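Local coordinates for protein spherulin-4 (Aspergillus clavatus, PDB 5C5G) that acts as a glycoside hydrolase that binds N-acetyl-D-galactosamine and, like its Aspergillus fumigatus counterpart, probably takes part in making galactosaminogalactan, at residues Y15-P20 / G56-E61; S31-V36 / F248-A253. All coordinates share one frame; numbering follows the deposited sequence.

Both contacts belong to one parallel eight-stranded (beta/alpha) barrel, but they lie at different ends of its strands. Their centres are about 23 Å apart and their nearest atoms about 13 Å, so they do not touch. Along the chain the segments alternate: 15-20, 31-36, 56-61, then 248-253. Contact 1 ties the loop after strand 9-13 to helix 56-66, which follows the second strand; the loop carries Y15 of the N-acetyl-D-galactosamine site. Contact 2 joins the end of helix 24-32, which follows strand 9-13, to helix 245-252, which follows strand 227-230; these strands are the barrel's first and eighth. Contact 1 thus borders the sugar-binding end, whereas contact 2 sits at the other, away from the annotated sites.

Contact 1. Residues Y15-P20 / G56-E61; sequences YVYPAP and GNYTRE. With EDO (1,2-ethanediol), chain B.
Y17 turns CG anti to its backbone N (chi1 -177°), which carries it toward N57, and N57 sets CG anti to its own carbonyl carbon (chi1 -76°). The two side chains cross at about a right angle, with the ring and amide planes near perpendicular. N57 ND2 donates to Y17 OH at 2.9 Å. The bond is nearly straight (167° at the hydrogen) and stays in the amide plane. D55, just before the helix, also hydrogen-bonds Y17 OH and is its strongest partner, so the exposed phenol is held from two residues. The amide oxygen, OD1, lies at the edge of the R60 guanidinium: NH1 and NH2 both grip N57 OD1, each at 3.0 Å, reaching it from opposite faces of the carbonyl plane. R60 then turns its NE side to E61, where NE and NH2 meet OE2, with NE at 2.8 Å in a salt bridge. Both acceptors lie in the guanidinium plane, which fixes its rotation and leaves NH2 shared between them.

P18, centre of an inverse gamma turn, is the buried wedge. Its CG sits over the middle of the Y58 ring, 3.4 Å from the centroid, in a CH-pi contact, and its CD lies 3.3 Å from Y58 CZ. P18 CB packs on E61 CG at 3.7 Å, while P20 rests on the R60 end. At the start of the loop, Y15 OH is hydrogen-bonded to O2 of a 1,2-ethanediol at 2.7 Å; Y15 also belongs to the observed N-acetyl-D-galactosamine site. W23 pins the loop further by bonding V16 O and touching P18 and E61. The contact thus fastens the loop between strand 9-13 and helix 24-32 onto the first turns of helix 56-66, beside the sugar-binding end of the barrel.

Contact 2. Residues S31-V36 / F248-A253; sequences SKHPDV and FVDLMA
K32 and H33 converge on one carboxylate, that of D250. The lysine chain is extended beyond CG and crosses D250 at about a right angle, placing NZ 3.0 Å from OD1 in a salt bridge on the syn lone pair; a weaker bond runs from NZ to OD2. H33 NE2 approaches the same OD1 at 2.7 Å, but the bond is bent to 122° at the hydrogen and weak, although OD1 lies in the imidazole plane. The ring and carboxylate planes stand 72° apart. Receiving both donors probably favours the charged form of D250.

Around this polar edge the buried H33 ring is packed by aliphatic groups: V249 CG1 lies 3.6 Å from CD2, and A253 CB lies 3.5 Å from ND1. A253 CB also meets V36 CG2 at 3.6 Å. V36 ends a type I beta turn that begins at H33, closed by the V36 N to H33 O bond.

The contact brings the end of helix 24-32 and the turn into strand 38-42 against the last turn of helix 245-252. Further in, V36 and M252, a selenomethionine, both touch V10 of strand 9-13, while M252 also reaches helix 212-224 and strand 227-230.

Contact 1. Residues Y15-P20 / G56-E61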
loop_
_atom_site.group_PDB
_atom_site.type_symbol
_atom_site.label_atom_id
_atom_site.label_comp_id
_atom_site.label_asym_id
_atom_site.label_seq_id
_atom_site.Cartn_x
_atom_site.Cartn_y
_atom_site.Cartn_z
ATOM N N TYR A 15 -7.221 0.923 -6.398
ATOM C CA TYR A 15 -7.201 1.348 -7.799
ATOM C C TYR A 15 -8.593 1.130 -8.393
ATOM O O TYR A 15 -8.749 0.718 -9.540
ATOM C CB TYR A 15 -6.119 0.613 -8.607
ATOM C CG TYR A 15 -4.733 0.640 -7.989
ATOM C CD1 TYR A 15 -4.390 1.560 -6.999
ATOM C CD2 TYR A 15 -3.785 -0.292 -8.362
ATOM C CE1 TYR A 15 -3.139 1.565 -6.440
ATOM C CE2 TYR A 15 -2.512 -0.296 -7.793
ATOM C CZ TYR A 15 -2.212 0.635 -6.814
ATOM O OH TYR A 15 -0.965 0.625 -6.229
ATOM N N VAL A 16 -9.589 1.335 -7.555
ATOM C CA VAL A 16 -10.992 1.359 -7.911
ATOM C C VAL A 16 -11.341 2.781 -8.285
ATOM O O VAL A 16 -11.069 3.691 -7.525
ATOM C CB VAL A 16 -11.824 0.994 -6.656
ATOM C CG1 VAL A 16 -13.298 1.011 -6.947
ATOM C CG2 VAL A 16 -11.406 -0.371 -6.094
ATOM N N TYR A 17 -11.947 2.988 -9.447
ATOM C CA TYR A 17 -12.328 4.339 -9.814
ATOM C C TYR A 17 -13.444 4.844 -8.875
ATOM O O TYR A 17 -14.414 4.133 -8.644
ATOM C CB TYR A 17 -12.785 4.409 -11.270
ATOM C CG TYR A 17 -13.108 5.820 -11.660
ATOM C CD1 TYR A 17 -12.096 6.709 -11.969
ATOM C CD2 TYR A 17 -14.417 6.284 -11.660
ATOM C CE1 TYR A 17 -12.367 8.016 -12.277
ATOM C CE2 TYR A 17 -14.701 7.597 -11.980
ATOM C CZ TYR A 17 -13.668 8.454 -12.288
ATOM O OH TYR A 17 -13.929 9.763 -12.597
ATOM N N PRO A 18 -13.303 6.068 -8.328
ATOM C CA PRO A 18 -14.226 6.563 -7.291
ATOM C C PRO A 18 -15.571 7.085 -7.806
ATOM O O PRO A 18 -15.998 8.189 -7.457
ATOM C CB PRO A 18 -13.418 7.682 -6.623
ATOM C CG PRO A 18 -12.512 8.165 -7.695
ATOM C CD PRO A 18 -12.134 6.954 -8.478
ATOM N N ALA A 19 -16.242 6.278 -8.612
ATOM C CA ALA A 19 -17.628 6.555 -8.939
ATOM C C ALA A 19 -18.429 6.590 -7.639
ATOM O O ALA A 19 -18.020 5.986 -6.647
ATOM C CB ALA A 19 -18.165 5.487 -9.848
ATOM N N PRO A 20 -19.553 7.315 -7.623
ATOM C CA PRO A 20 -20.364 7.316 -6.403
ATOM C C PRO A 20 -20.636 5.897 -5.902
ATOM O O PRO A 20 -21.051 5.032 -6.676
ATOM C CB PRO A 20 -21.647 8.032 -6.846
ATOM C CG PRO A 20 -21.164 8.964 -7.909
ATOM C CD PRO A 20 -20.112 8.206 -8.653
ATOM N N GLY A 56 -13.274 15.239 -10.491
ATOM C CA GLY A 56 -14.242 15.614 -9.477
ATOM C C GLY A 56 -14.694 14.461 -8.612
ATOM O O GLY A 56 -15.135 14.655 -7.482
ATOM N N ASN A 57 -14.623 13.251 -9.149
ATOM C CA ASN A 57 -14.915 12.075 -8.339
ATOM C C ASN A 57 -13.836 11.878 -7.283
ATOM O O ASN A 57 -14.149 11.644 -6.113
ATOM C CB ASN A 57 -15.059 10.835 -9.218
ATOM C CG ASN A 57 -16.389 10.794 -9.956
ATOM O OD1 ASN A 57 -17.453 10.976 -9.359
ATOM N ND2 ASN A 57 -16.334 10.550 -11.258
ATOM N N TYR A 58 -12.566 11.987 -7.676
ATOM C CA TYR A 58 -11.482 11.900 -6.711
ATOM C C TYR A 58 -11.551 13.032 -5.696
ATOM O O TYR A 58 -11.331 12.814 -4.502
ATOM C CB TYR A 58 -10.117 11.900 -7.420
ATOM C CG TYR A 58 -9.700 10.527 -7.893
ATOM C CD1 TYR A 58 -9.171 9.622 -6.991
ATOM C CD2 TYR A 58 -9.849 10.124 -9.208
ATOM C CE1 TYR A 58 -8.798 8.364 -7.374
ATOM C CE2 TYR A 58 -9.480 8.833 -9.598
ATOM C CZ TYR A 58 -8.951 7.973 -8.660
ATOM O OH TYR A 58 -8.572 6.692 -8.996
ATOM N N THR A 59 -11.861 14.245 -6.145
ATOM C CA THR A 59 -11.847 15.358 -5.200
ATOM C C THR A 59 -12.994 15.259 -4.204
ATOM O O THR A 59 -12.898 15.793 -3.099
ATOM C CB THR A 59 -11.841 16.727 -5.884
ATOM O OG1 THR A 59 -13.010 16.859 -6.674
ATOM C CG2 THR A 59 -10.619 16.877 -6.763
ATOM N N ARG A 60 -14.074 14.574 -4.579
ATOM C CA ARG A 60 -15.168 14.307 -3.643
ATOM C C ARG A 60 -14.811 13.182 -2.659
ATOM O O ARG A 60 -15.046 13.297 -1.453
ATOM C CB ARG A 60 -16.447 13.924 -4.396
ATOM C CG ARG A 60 -17.666 13.692 -3.489
ATOM C CD ARG A 60 -18.872 13.173 -4.274
ATOM N NE ARG A 60 -18.594 11.851 -4.829
ATOM C CZ ARG A 60 -18.366 11.579 -6.110
ATOM N NH1 ARG A 60 -18.415 12.529 -7.037
ATOM N NH2 ARG A 60 -18.080 10.333 -6.470
ATOM N N GLU A 61 -14.264 12.089 -3.175
ATOM C CA GLU A 61 -14.128 10.868 -2.375
ATOM C C GLU A 61 -12.877 10.824 -1.497
ATOM O O GLU A 61 -12.900 10.257 -0.410
ATOM C CB GLU A 61 -14.177 9.633 -3.284
ATOM C CG GLU A 61 -15.477 9.494 -4.077
ATOM C CD GLU A 61 -16.699 9.207 -3.221
ATOM O OE1 GLU A 61 -16.548 8.793 -2.051
ATOM O OE2 GLU A 61 -17.820 9.397 -3.736
HETATM C C1 EDO B . 0.104 -3.307 -4.758
HETATM O O1 EDO B . 1.455 -3.681 -4.437
HETATM C C2 EDO B . -0.099 -2.918 -6.221
HETATM O O2 EDO B . 0.507 -1.654 -6.538
#

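Contact 2. Residues S31-V36 / F248-A253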
loop_
_atom_site.group_PDB
_atom_site.type_symbol
_atom_site.label_atom_id
_atom_site.label_comp_id
_atom_site.label_asym_id
_atom_site.label_seq_id
_atom_site.Cartn_x
_atom_site.Cartn_y
_atom_site.Cartn_z
ATOM N N SER A 31 -14.918 2.222 9.075
ATOM C CA SER A 31 -15.841 2.669 10.104
ATOM C C SER A 31 -16.130 1.569 11.125
ATOM O O SER A 31 -16.240 1.829 12.327
ATOM C CB SER A 31 -17.146 3.140 9.452
ATOM O OG SER A 31 -18.059 3.564 10.444
ATOM N N LYS A 32 -16.246 0.332 10.652
ATOM C CA LYS A 32 -16.547 -0.792 11.529
ATOM C C LYS A 32 -15.378 -1.133 12.447
ATOM O O LYS A 32 -15.576 -1.635 13.549
ATOM C CB LYS A 32 -16.923 -2.021 10.694
ATOM C CG LYS A 32 -17.228 -3.264 11.503
ATOM C CD LYS A 32 -17.555 -4.448 10.621
ATOM C CE LYS A 32 -17.755 -5.701 11.456
ATOM N NZ LYS A 32 -17.833 -6.926 10.617
ATOM N N HIS A 33 -14.159 -0.877 11.980
ATOM C CA HIS A 33 -12.943 -1.286 12.697
ATOM C C HIS A 33 -12.015 -0.100 12.949
ATOM O O HIS A 33 -10.933 -0.004 12.360
ATOM C CB HIS A 33 -12.188 -2.337 11.896
ATOM C CG HIS A 33 -12.978 -3.568 11.603
ATOM N ND1 HIS A 33 -13.280 -4.510 12.558
ATOM C CD2 HIS A 33 -13.506 -4.024 10.443
ATOM C CE1 HIS A 33 -13.966 -5.493 12.002
ATOM N NE2 HIS A 33 -14.103 -5.226 10.714
ATOM N N PRO A 34 -12.428 0.814 13.840
ATOM C CA PRO A 34 -11.591 1.990 14.108
ATOM C C PRO A 34 -10.243 1.632 14.726
ATOM O O PRO A 34 -9.324 2.436 14.671
ATOM C CB PRO A 34 -12.435 2.809 15.092
ATOM C CG PRO A 34 -13.380 1.837 15.705
ATOM C CD PRO A 34 -13.673 0.830 14.622
ATOM N N ASP A 35 -10.137 0.429 15.281
ATOM C CA ASP A 35 -8.894 -0.048 15.880
ATOM C C ASP A 35 -7.890 -0.597 14.860
ATOM O O ASP A 35 -6.750 -0.853 15.210
ATOM C CB ASP A 35 -9.207 -1.127 16.920
ATOM C CG ASP A 35 -9.942 -2.315 16.325
ATOM O OD1 ASP A 35 -10.930 -2.103 15.589
ATOM O OD2 ASP A 35 -9.527 -3.465 16.580
ATOM N N VAL A 36 -8.316 -0.806 13.621
ATOM C CA VAL A 36 -7.452 -1.290 12.554
ATOM C C VAL A 36 -6.896 -0.096 11.811
ATOM O O VAL A 36 -7.622 0.860 11.537
ATOM C CB VAL A 36 -8.224 -2.208 11.580
ATOM C CG1 VAL A 36 -7.385 -2.552 10.357
ATOM C CG2 VAL A 36 -8.634 -3.463 12.300
ATOM N N PHE A 248 -11.770 -10.874 5.689
ATOM C CA PHE A 248 -10.354 -10.580 5.794
ATOM C C PHE A 248 -10.100 -9.459 6.801
ATOM O O PHE A 248 -9.269 -9.599 7.687
ATOM C CB PHE A 248 -9.791 -10.226 4.406
ATOM C CG PHE A 248 -8.457 -9.539 4.434
ATOM C CD1 PHE A 248 -7.350 -10.137 5.003
ATOM C CD2 PHE A 248 -8.319 -8.275 3.909
ATOM C CE1 PHE A 248 -6.130 -9.469 5.034
ATOM C CE2 PHE A 248 -7.102 -7.625 3.931
ATOM C CZ PHE A 248 -6.016 -8.225 4.502
ATOM N N VAL A 249 -10.817 -8.347 6.677
ATOM C CA VAL A 249 -10.571 -7.243 7.585
ATOM C C VAL A 249 -10.967 -7.629 9.021
ATOM O O VAL A 249 -10.283 -7.256 9.970
ATOM C CB VAL A 249 -11.241 -5.953 7.117
ATOM C CG1 VAL A 249 -10.922 -4.823 8.091
ATOM C CG2 VAL A 249 -10.741 -5.594 5.733
ATOM N N ASP A 250 -12.039 -8.397 9.190
ATOM C CA ASP A 250 -12.415 -8.873 10.520
ATOM C C ASP A 250 -11.268 -9.671 11.152
ATOM O O ASP A 250 -11.009 -9.570 12.349
ATOM C CB ASP A 250 -13.666 -9.774 10.475
ATOM C CG ASP A 250 -14.969 -8.999 10.298
ATOM O OD1 ASP A 250 -14.974 -7.758 10.405
ATOM O OD2 ASP A 250 -16.009 -9.659 10.070
ATOM N N LEU A 251 -10.595 -10.484 10.351
ATOM C CA LEU A 251 -9.491 -11.284 10.862
ATOM C C LEU A 251 -8.292 -10.406 11.182
ATOM O O LEU A 251 -7.545 -10.670 12.126
ATOM C CB LEU A 251 -9.087 -12.346 9.841
ATOM C CG LEU A 251 -10.105 -13.468 9.712
ATOM C CD1 LEU A 251 -9.836 -14.242 8.430
ATOM C CD2 LEU A 251 -10.062 -14.390 10.933
HETATM N N MSE A 252 -8.100 -9.348 10.413
HETATM C CA MSE A 252 -7.044 -8.387 10.707
HETATM C C MSE A 252 -7.331 -7.648 12.012
HETATM O O MSE A 252 -6.398 -7.256 12.716
HETATM C CB MSE A 252 -6.848 -7.429 9.530
HETATM C CG MSE A 252 -6.363 -8.169 8.280
HETATM SE SE MSE A 252 -4.460 -8.607 8.355
HETATM C CE MSE A 252 -3.802 -6.834 7.984
ATOM N N ALA A 253 -8.611 -7.482 12.353
ATOM C CA ALA A 253 -9.029 -6.822 13.582
ATOM C C ALA A 253 -8.955 -7.732 14.800
ATOM O O ALA A 253 -9.090 -7.262 15.921
ATOM C CB ALA A 253 -10.451 -6.314 13.430
#